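Local coordinates for probable methyltransferase (PDB 3KTY) that probably transfers methyl groups from S-adenosyl-L-methionine to RNA, as a member of the TrmH (SpoU) family of methyltransferases, at the interface of chains A and B. Sequence-based numbering; all coordinates share one arbitrary frame. Chains: chain A/B, Probable methyltransferase.

Contact 1 is where residues of helix 157-172 from both chains meet; contact 2 lies about 9 Å away between C-alpha centres, nearer the start of that helix, where helix 21-33 of the partner comes in. Together they illustrate apolar packing beside a more polar patch. Their short spacing, the shared A:Leu155 and the use of helix 157-172 from each chain make them neighbouring parts of one seam, in what is probably the working dimer. The two-fold gives each contact a twin with the chains exchanged. The chain itself is the SpoU methylase domain, the catalytic part of a longer protein.

Contact 1: the interface of chains A and B. Residues chain A 146, 155, 163, 166-167; chain B 34, 163, 166.
A two-fold, helix-against-helix interface forms where A:Leu163 meets B:Leu163 and B:Trp166, giving the assembly an apolar core. Dimers are typical of the TrmH family, so this pairing is probably the biological one. The two leucines slide past each other in opposite directions, each sending a methyl to the centre: A:Leu163 CD2 lies 3.5 Å from B:Leu163 CD2. The other branch of each leucine lies over the partner's indole. A:Leu163 CD1 sits 3.7 Å above the ring plane of B:Trp166, offset toward its rim, and B:Leu163 CD1 does the same on A:Trp166. Both tryptophans also offer CB to the opposing leucine, with A:Trp166 CB 3.6 Å from B:Leu163 CD2. A:Trp166 and B:Trp166 each have CG anti to the backbone N (chi1 153°), which carries the ring alongside the carbonyl carbon and presents a face to the incoming leucine. The two indoles then approach through their five-membered rings, CD1 of A:Trp166 being 4.0 Å from CD1 of B:Trp166.

At the flank, the selenomethionine B:Met34 bends at chi2 and chi3 so that its methyl CE meets A:Leu163 CD1 tip to tip at 3.4 Å. Its selenium lies at the edge of B:Trp166 within the same chain, in the plane of the ring. Lighter contact comes from A:Ile146, whose CG2 approaches CZ3 on the six-membered ring of B:Trp166.

A polar contact borders this apolar surface and ties down the indole. The side chain of A:Glu167, bent at chi2, brings its carboxylate to the rim of B:Trp166 with the two planes nearly perpendicular (89°). The bond would help to fix the rotation of an indole with leucine packed over one face: B:Trp166 NE1 donates to the anti lone pair of A:Glu167 OE2 at 2.8 Å, with the acceptor almost exactly in the ring plane.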
loop_
_atom_site.group_PDB
_atom_site.type_symbol
_atom_site.label_atom_id
_atom_site.label_comp_id
_atom_site.label_asym_id
_atom_site.label_seq_id
_atom_site.Cartn_x
_atom_site.Cartn_y
_atom_site.Cartn_z
ATOM N N ILE A 146 -11.173 2.488 -3.854
ATOM C CA ILE A 146 -10.019 3.106 -3.229
ATOM C C ILE A 146 -9.982 4.489 -3.837
ATOM O O ILE A 146 -9.749 4.625 -5.042
ATOM C CB ILE A 146 -8.749 2.323 -3.546
ATOM C CG1 ILE A 146 -8.892 0.881 -3.041
ATOM C CG2 ILE A 146 -7.543 2.985 -2.942
ATOM C CD1 ILE A 146 -7.590 0.151 -2.880
ATOM N N LEU A 155 -3.820 2.476 -10.468
ATOM C CA LEU A 155 -2.618 1.926 -9.853
ATOM C C LEU A 155 -2.582 0.407 -9.972
ATOM O O LEU A 155 -3.624 -0.250 -9.974
ATOM C CB LEU A 155 -2.534 2.340 -8.381
ATOM C CG LEU A 155 -3.865 2.519 -7.649
ATOM C CD1 LEU A 155 -4.911 1.556 -8.192
ATOM C CD2 LEU A 155 -3.685 2.333 -6.151
ATOM N N LEU A 163 -3.085 -2.127 -0.448
ATOM C CA LEU A 163 -3.935 -1.220 0.296
ATOM C C LEU A 163 -5.094 -1.999 0.945
ATOM O O LEU A 163 -5.333 -1.854 2.121
ATOM C CB LEU A 163 -4.438 -0.050 -0.568
ATOM C CG LEU A 163 -3.322 0.883 -0.942
ATOM C CD1 LEU A 163 -3.870 2.127 -1.558
ATOM C CD2 LEU A 163 -2.514 1.203 0.285
ATOM N N TRP A 166 -3.896 -4.112 3.714
ATOM C CA TRP A 166 -3.496 -3.300 4.868
ATOM C C TRP A 166 -4.759 -2.877 5.668
ATOM O O TRP A 166 -4.852 -3.099 6.871
ATOM C CB TRP A 166 -2.564 -2.112 4.434
ATOM C CG TRP A 166 -2.665 -1.015 5.342
ATOM C CD1 TRP A 166 -3.315 0.144 5.132
ATOM C CD2 TRP A 166 -2.184 -0.977 6.690
ATOM N NE1 TRP A 166 -3.261 0.930 6.256
ATOM C CE2 TRP A 166 -2.571 0.263 7.235
ATOM C CE3 TRP A 166 -1.467 -1.880 7.496
ATOM C CZ2 TRP A 166 -2.288 0.634 8.547
ATOM C CZ3 TRP A 166 -1.168 -1.508 8.804
ATOM C CH2 TRP A 166 -1.575 -0.262 9.308
ATOM N N GLU A 167 -5.755 -2.328 4.996
ATOM C CA GLU A 167 -7.034 -1.969 5.658
ATOM C C GLU A 167 -7.678 -3.112 6.429
ATOM O O GLU A 167 -8.125 -2.965 7.579
ATOM C CB GLU A 167 -8.006 -1.472 4.598
ATOM C CG GLU A 167 -7.600 -0.009 4.117
ATOM C CD GLU A 167 -7.773 1.077 5.195
ATOM O OE1 GLU A 167 -8.482 0.849 6.193
ATOM O OE2 GLU A 167 -7.201 2.177 5.054
HETATM N N MSE B 34 -1.061 8.848 -4.616
HETATM C CA MSE B 34 -1.778 9.296 -3.436
HETATM C C MSE B 34 -1.998 10.804 -3.433
HETATM O O MSE B 34 -2.545 11.355 -2.497
HETATM C CB MSE B 34 -1.032 8.848 -2.154
HETATM C CG MSE B 34 -0.979 7.272 -1.987
HETATM SE SE MSE B 34 -2.799 6.454 -2.141
HETATM C CE MSE B 34 -2.309 4.801 -3.060
ATOM N N LEU B 163 1.806 2.751 1.848
ATOM C CA LEU B 163 0.926 2.687 2.996
ATOM C C LEU B 163 0.861 4.063 3.686
ATOM O O LEU B 163 -0.211 4.558 3.945
ATOM C CB LEU B 163 1.323 1.569 3.976
ATOM C CG LEU B 163 1.086 0.208 3.388
ATOM C CD1 LEU B 163 1.239 -0.844 4.436
ATOM C CD2 LEU B 163 -0.289 0.164 2.782
ATOM N N TRP B 166 -0.994 6.497 1.637
ATOM C CA TRP B 166 -2.428 6.189 1.615
ATOM C C TRP B 166 -3.091 6.705 2.921
ATOM O O TRP B 166 -4.067 7.448 2.887
ATOM C CB TRP B 166 -2.681 4.670 1.305
ATOM C CG TRP B 166 -3.919 4.225 1.861
ATOM C CD1 TRP B 166 -4.077 3.461 2.956
ATOM C CD2 TRP B 166 -5.231 4.593 1.423
ATOM N NE1 TRP B 166 -5.413 3.300 3.234
ATOM C CE2 TRP B 166 -6.148 3.988 2.305
ATOM C CE3 TRP B 166 -5.721 5.385 0.369
ATOM C CZ2 TRP B 166 -7.526 4.152 2.192
ATOM C CZ3 TRP B 166 -7.099 5.540 0.242
ATOM C CH2 TRP B 166 -7.978 4.921 1.145
#

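Contact 2: the interface of chains A and B. Residues chain A 152, 154-156, 159; chain B 29, 33, 162.
A:Tyr152 OH and A:Leu155 CA lie at the edge of the B:Arg29 guanidinium, in its plane, while B:Thr33 CG2, a neighbour from the same chain, sits 4.0 Å above one face, offset toward the rim. The phenol ring of A:Tyr152, which is poorly ordered, has B:Thr33 CB at its own edge. It is turned 53° from the guanidinium, so this is no parallel stack. The arginine and tyrosine side chains cross at about a right angle, and the modelled closeness of the ring to B:Arg29 and B:Thr33 is doubtful.

A long hydrogen bond crosses the contact: B:Arg29 NH1 donates to the amide oxygen OE1 of A:Gln159 at 3.2 Å, lying in the carbonyl plane on a lone pair, although the oxygen is tilted 26° from the guanidinium plane. B:Arg29 reaches it through an extended start, CG anti to the backbone N (chi1 -169°), followed by a bend at chi3.

The same oxygen accepts a weak bond from A:Asn156 N, and A:Gln159 N in turn makes a weak one to A:Asn156 OD1, a capping-box-like exchange that may steady the acceptor. Beside it, the extended B:Gln162 crosses A:Gln159 at about a right angle, and its CD packs 3.9 Å from A:Gln159 CB.

B:Arg29 is the conserved arginine of motif 1 (Asn-X-Gly-X-X-X-Arg), which has a catalytic role in this family, so the seam probably borders a composite active site shared by both subunits. A:Ser154, A:Leu155 and A:Asn156 form the Ser-Leu-Asn of motif 3 in the trefoil knot. One turn apart on helix 21-33, B:Arg29 and B:Thr33 face this knot loop where it leads into helix 157-172 of chain A.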
loop_
_atom_site.group_PDB
_atom_site.type_symbol
_atom_site.label_atom_id
_atom_site.label_comp_id
_atom_site.label_asym_id
_atom_site.label_seq_id
_atom_site.Cartn_x
_atom_site.Cartn_y
_atom_site.Cartn_z
ATOM N N TYR A 152 -4.294 10.241 -11.016
ATOM C CA TYR A 152 -3.515 9.013 -10.907
ATOM C C TYR A 152 -4.250 7.966 -10.077
ATOM O O TYR A 152 -3.720 7.459 -9.089
ATOM C CB TYR A 152 -2.143 9.301 -10.295
ATOM C CG TYR A 152 -0.985 8.784 -11.118
ATOM C CD1 TYR A 152 -0.789 9.214 -12.424
ATOM C CD2 TYR A 152 -0.087 7.867 -10.589
ATOM C CE1 TYR A 152 0.268 8.745 -13.180
ATOM C CE2 TYR A 152 0.974 7.392 -11.337
ATOM C CZ TYR A 152 1.146 7.834 -12.632
ATOM O OH TYR A 152 2.201 7.363 -13.381
ATOM N N SER A 154 -5.444 5.132 -11.462
ATOM C CA SER A 154 -5.090 3.835 -12.025
ATOM C C SER A 154 -3.755 3.341 -11.475
ATOM O O SER A 154 -2.692 3.735 -11.954
ATOM C CB SER A 154 -5.033 3.912 -13.552
ATOM O OG SER A 154 -6.334 3.889 -14.113
ATOM N N LEU A 155 -3.820 2.476 -10.468
ATOM C CA LEU A 155 -2.618 1.926 -9.853
ATOM C C LEU A 155 -2.582 0.407 -9.972
ATOM O O LEU A 155 -3.624 -0.250 -9.974
ATOM C CB LEU A 155 -2.534 2.340 -8.381
ATOM C CG LEU A 155 -3.865 2.519 -7.649
ATOM C CD1 LEU A 155 -4.911 1.556 -8.192
ATOM C CD2 LEU A 155 -3.685 2.333 -6.151
ATOM N N ASN A 156 -1.377 -0.146 -10.074
ATOM C CA ASN A 156 -1.204 -1.588 -10.195
ATOM C C ASN A 156 -2.177 -2.362 -9.312
ATOM O O ASN A 156 -2.482 -1.945 -8.195
ATOM C CB ASN A 156 0.236 -1.984 -9.863
ATOM C CG ASN A 156 0.463 -3.481 -9.943
ATOM O OD1 ASN A 156 0.428 -4.180 -8.930
ATOM N ND2 ASN A 156 0.695 -3.981 -11.151
ATOM N N GLN A 159 -0.915 -3.176 -6.038
ATOM C CA GLN A 159 -0.920 -2.030 -5.139
ATOM C C GLN A 159 -2.309 -1.853 -4.544
ATOM O O GLN A 159 -2.458 -1.778 -3.322
ATOM C CB GLN A 159 -0.441 -0.805 -5.883
ATOM C CG GLN A 159 1.039 -0.947 -6.276
ATOM C CD GLN A 159 1.449 -0.073 -7.461
ATOM O OE1 GLN A 159 0.734 0.874 -7.836
ATOM N NE2 GLN A 159 2.611 -0.385 -8.054
ATOM N N ARG B 29 6.379 7.446 -7.792
ATOM C CA ARG B 29 5.127 7.001 -8.391
ATOM C C ARG B 29 4.172 6.693 -7.259
ATOM O O ARG B 29 3.037 7.186 -7.221
ATOM C CB ARG B 29 5.341 5.765 -9.285
ATOM C CG ARG B 29 4.128 5.424 -10.123
ATOM C CD ARG B 29 4.231 4.106 -10.937
ATOM N NE ARG B 29 3.124 3.210 -10.586
ATOM C CZ ARG B 29 1.842 3.408 -10.913
ATOM N NH1 ARG B 29 0.912 2.544 -10.513
ATOM N NH2 ARG B 29 1.477 4.466 -11.636
ATOM N N THR B 33 0.557 8.726 -6.809
ATOM C CA THR B 33 -0.745 8.069 -6.884
ATOM C C THR B 33 -1.659 8.439 -5.723
ATOM O O THR B 33 -2.874 8.303 -5.823
ATOM C CB THR B 33 -0.677 6.508 -6.973
ATOM O OG1 THR B 33 -0.246 5.951 -5.719
ATOM C CG2 THR B 33 0.245 6.086 -8.056
ATOM N N GLN B 162 3.963 3.686 0.234
ATOM C CA GLN B 162 2.609 3.711 -0.277
ATOM C C GLN B 162 1.577 3.653 0.889
ATOM O O GLN B 162 0.597 4.421 0.915
ATOM C CB GLN B 162 2.404 2.574 -1.276
ATOM C CG GLN B 162 1.233 2.805 -2.204
ATOM C CD GLN B 162 1.028 1.644 -3.155
ATOM O OE1 GLN B 162 0.176 1.696 -4.053
ATOM N NE2 GLN B 162 1.819 0.582 -2.969
#